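Local coordinates for protein sulfhydryl oxidase 1 (Homo sapiens, PDB 3LLK) that probably catalyses the FAD-dependent oxidation of protein thiols to disulfides, passing the electrons to oxygen, at residues I26-V31 against R93-V98. Numbering follows the deposited sequence.
Sequences ILRIEV and RKEGAV
R28, near the end of helix 16-30, reaches out to meet E95 at the start of the short helix 95-98, and this pair makes up nearly all of the contact, a piece of helix packing within the FAD-dependent sulfhydryl oxidase family region. The bond is a salt bridge in which R28 NE gives its hydrogen to E95 OE2 at 3.0 Å, with an N-H...O angle of 155°. The acceptor lies close to the guanidinium plane, yet the donor sits above the carboxylate, the two planes being 89° apart. E95 gets there by tucking CG between its own backbone N and carbonyl carbon (chi1 84°) and bending again at chi2. Its carboxylate belongs to the tight, buried part: OE1 is hydrogen-bonded to H24 ND1, one turn back on the R28 helix, and F65 touches the side chain. The R28 side is looser and partly exposed, with the chain resting on K87 and L90, and NH2 forms a salt bridge with D91 OD1, just before K94, the C-prime residue of the Schellman motif ending helix 83-92. Replacing R28 with an alanine removes the guanidinium, and E95 OE2 and D91 OD1 would probably both lose this cationic mate. One guanidinium bridging two acids probably steadies both carboxylates in their ionised form.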
ATOM      1  N   ILE A  26      -5.603   0.494   8.864  1.00 23.29           N
ATOM      2  CA  ILE A  26      -6.331   1.429   8.017  1.00 21.38           C
ATOM      3  C   ILE A  26      -7.765   1.629   8.504  1.00 23.73           C
ATOM      4  O   ILE A  26      -8.194   2.756   8.773  1.00 21.37           O
ATOM      5  CB  ILE A  26      -6.360   0.930   6.540  1.00 19.56           C
ATOM      6  CG1 ILE A  26      -4.986   1.134   5.902  1.00 17.39           C
ATOM      7  CG2 ILE A  26      -7.439   1.651   5.759  1.00 18.81           C
ATOM      8  CD1 ILE A  26      -4.776   0.389   4.582  1.00 20.15           C
ATOM      9  N   LEU A  27      -8.495   0.524   8.634  1.00 23.45           N
ATOM     10  CA  LEU A  27      -9.890   0.564   9.041  1.00 22.98           C
ATOM     11  C   LEU A  27     -10.175   0.997  10.478  1.00 22.54           C
ATOM     12  O   LEU A  27     -11.142   1.710  10.716  1.00 25.21           O
ATOM     13  CB  LEU A  27     -10.535  -0.803   8.785  1.00 23.41           C
ATOM     14  CG  LEU A  27     -10.532  -1.313   7.332  1.00 24.92           C
ATOM     15  CD1 LEU A  27     -10.861  -2.805   7.317  1.00 26.69           C
ATOM     16  CD2 LEU A  27     -11.535  -0.538   6.489  1.00 24.79           C
ATOM     17  N   ARG A  28      -9.345   0.566  11.422  1.00 22.78           N
ATOM     18  CA  ARG A  28      -9.544   0.888  12.833  1.00 24.35           C
ATOM     19  C   ARG A  28      -8.823   2.145  13.322  1.00 26.69           C
ATOM     20  O   ARG A  28      -9.294   2.808  14.256  1.00 24.60           O
ATOM     21  CB  ARG A  28      -9.105  -0.297  13.710  1.00 26.38           C
ATOM     22  CG  ARG A  28      -9.841  -1.603  13.450  1.00 25.85           C
ATOM     23  CD  ARG A  28     -11.279  -1.503  13.897  1.00 29.20           C
ATOM     24  NE  ARG A  28     -11.942  -2.802  13.955  1.00 30.31           N
ATOM     25  CZ  ARG A  28     -13.203  -2.968  14.344  1.00 32.83           C
ATOM     26  NH1 ARG A  28     -13.933  -1.918  14.703  1.00 32.61           N
ATOM     27  NH2 ARG A  28     -13.737  -4.180  14.388  1.00 31.47           N
ATOM     28  N   ILE A  29      -7.685   2.473  12.714  1.00 23.20           N
ATOM     29  CA  ILE A  29      -6.939   3.645  13.154  1.00 24.96           C
ATOM     30  C   ILE A  29      -7.037   4.843  12.214  1.00 25.41           C
ATOM     31  O   ILE A  29      -7.642   5.854  12.559  1.00 25.23           O
ATOM     32  CB  ILE A  29      -5.445   3.311  13.363  1.00 27.12           C
ATOM     33  CG1 ILE A  29      -5.302   2.155  14.358  1.00 26.29           C
ATOM     34  CG2 ILE A  29      -4.703   4.536  13.876  1.00 24.40           C
ATOM     35  CD1 ILE A  29      -5.813   2.459  15.744  1.00 33.67           C
ATOM     36  N   GLU A  30      -6.462   4.731  11.021  1.00 23.10           N
ATOM     37  CA  GLU A  30      -6.482   5.855  10.091  1.00 24.17           C
ATOM     38  C   GLU A  30      -7.877   6.367   9.748  1.00 23.30           C
ATOM     39  O   GLU A  30      -8.141   7.575   9.842  1.00 21.52           O
ATOM     40  CB  GLU A  30      -5.733   5.499   8.810  1.00 23.93           C
ATOM     41  CG  GLU A  30      -4.307   5.065   9.060  1.00 25.47           C
ATOM     42  CD  GLU A  30      -3.325   5.787   8.170  1.00 26.26           C
ATOM     43  OE1 GLU A  30      -3.437   5.652   6.936  1.00 23.43           O
ATOM     44  OE2 GLU A  30      -2.442   6.491   8.710  1.00 26.49           O
ATOM     45  N   VAL A  31      -8.768   5.475   9.333  1.00 20.16           N
ATOM     46  CA  VAL A  31     -10.123   5.913   9.000  1.00 22.99           C
ATOM     47  C   VAL A  31     -10.821   6.402  10.281  1.00 23.45           C
ATOM     48  O   VAL A  31     -11.705   7.255  10.232  1.00 23.48           O
ATOM     49  CB  VAL A  31     -10.956   4.771   8.386  1.00 22.25           C
ATOM     50  CG1 VAL A  31     -12.386   5.239   8.149  1.00 24.21           C
ATOM     51  CG2 VAL A  31     -10.319   4.301   7.079  1.00 23.65           C
ATOM     52  N   ARG A  93     -19.132  -7.551  11.015  1.00 31.86           N
ATOM     53  CA  ARG A  93     -18.491  -8.424  10.051  1.00 31.81           C
ATOM     54  C   ARG A  93     -17.264  -9.121  10.635  1.00 31.66           C
ATOM     55  O   ARG A  93     -16.453  -9.690   9.910  1.00 31.56           O
ATOM     56  CB  ARG A  93     -18.163  -7.616   8.797  1.00 30.94           C
ATOM     57  CG  ARG A  93     -19.448  -7.164   8.110  1.00 33.22           C
ATOM     58  CD  ARG A  93     -19.260  -6.104   7.032  1.00 31.83           C
ATOM     59  NE  ARG A  93     -20.545  -5.784   6.411  1.00 31.62           N
ATOM     60  CZ  ARG A  93     -21.564  -5.186   7.032  1.00 32.18           C
ATOM     61  NH1 ARG A  93     -21.459  -4.818   8.303  1.00 29.64           N
ATOM     62  NH2 ARG A  93     -22.707  -4.982   6.385  1.00 31.50           N
ATOM     63  N   LYS A  94     -17.155  -9.071  11.960  1.00 31.87           N
ATOM     64  CA  LYS A  94     -16.075  -9.718  12.702  1.00 34.07           C
ATOM     65  C   LYS A  94     -14.651  -9.445  12.202  1.00 33.90           C
ATOM     66  O   LYS A  94     -13.840 -10.373  12.104  1.00 33.25           O
ATOM     67  CB  LYS A  94     -16.318 -11.241  12.716  1.00 36.78           C
ATOM     68  CG  LYS A  94     -17.730 -11.644  13.133  1.00 39.69           C
ATOM     69  CD  LYS A  94     -17.890 -13.157  13.284  1.00 43.43           C
ATOM     70  CE  LYS A  94     -17.033 -13.695  14.432  1.00 48.08           C
ATOM     71  NZ  LYS A  94     -17.366 -15.107  14.796  1.00 49.99           N
ATOM     72  N   GLU A  95     -14.322  -8.185  11.916  1.00 32.90           N
ATOM     73  CA  GLU A  95     -12.978  -7.884  11.418  1.00 30.48           C
ATOM     74  C   GLU A  95     -11.887  -8.293  12.392  1.00 30.44           C
ATOM     75  O   GLU A  95     -10.772  -8.615  11.979  1.00 28.30           O
ATOM     76  CB  GLU A  95     -12.833  -6.395  11.070  1.00 33.62           C
ATOM     77  CG  GLU A  95     -12.489  -5.458  12.211  1.00 36.05           C
ATOM     78  CD  GLU A  95     -11.031  -5.518  12.630  1.00 34.38           C
ATOM     79  OE1 GLU A  95     -10.132  -5.457  11.761  1.00 35.78           O
ATOM     80  OE2 GLU A  95     -10.786  -5.614  13.847  1.00 38.97           O
ATOM     81  N   GLY A  96     -12.206  -8.268  13.683  1.00 30.76           N
ATOM     82  CA  GLY A  96     -11.235  -8.656  14.690  1.00 33.30           C
ATOM     83  C   GLY A  96     -10.900 -10.134  14.583  1.00 34.16           C
ATOM     84  O   GLY A  96      -9.749 -10.536  14.743  1.00 35.81           O
ATOM     85  N   ALA A  97     -11.910 -10.951  14.311  1.00 33.69           N
ATOM     86  CA  ALA A  97     -11.696 -12.387  14.172  1.00 35.46           C
ATOM     87  C   ALA A  97     -11.014 -12.683  12.830  1.00 34.63           C
ATOM     88  O   ALA A  97     -10.067 -13.468  12.763  1.00 34.24           O
ATOM     89  CB  ALA A  97     -13.035 -13.133  14.272  1.00 34.86           C
ATOM     90  N   VAL A  98     -11.501 -12.036  11.774  1.00 33.64           N
ATOM     91  CA  VAL A  98     -10.964 -12.204  10.428  1.00 33.21           C
ATOM     92  C   VAL A  98      -9.533 -11.683  10.272  1.00 32.92           C
ATOM     93  O   VAL A  98      -8.695 -12.341   9.661  1.00 30.88           O
ATOM     94  CB  VAL A  98     -11.871 -11.501   9.393  1.00 34.18           C
ATOM     95  CG1 VAL A  98     -11.265 -11.595   7.999  1.00 35.34           C
ATOM     96  CG2 VAL A  98     -13.257 -12.131   9.421  1.00 33.32           C
TER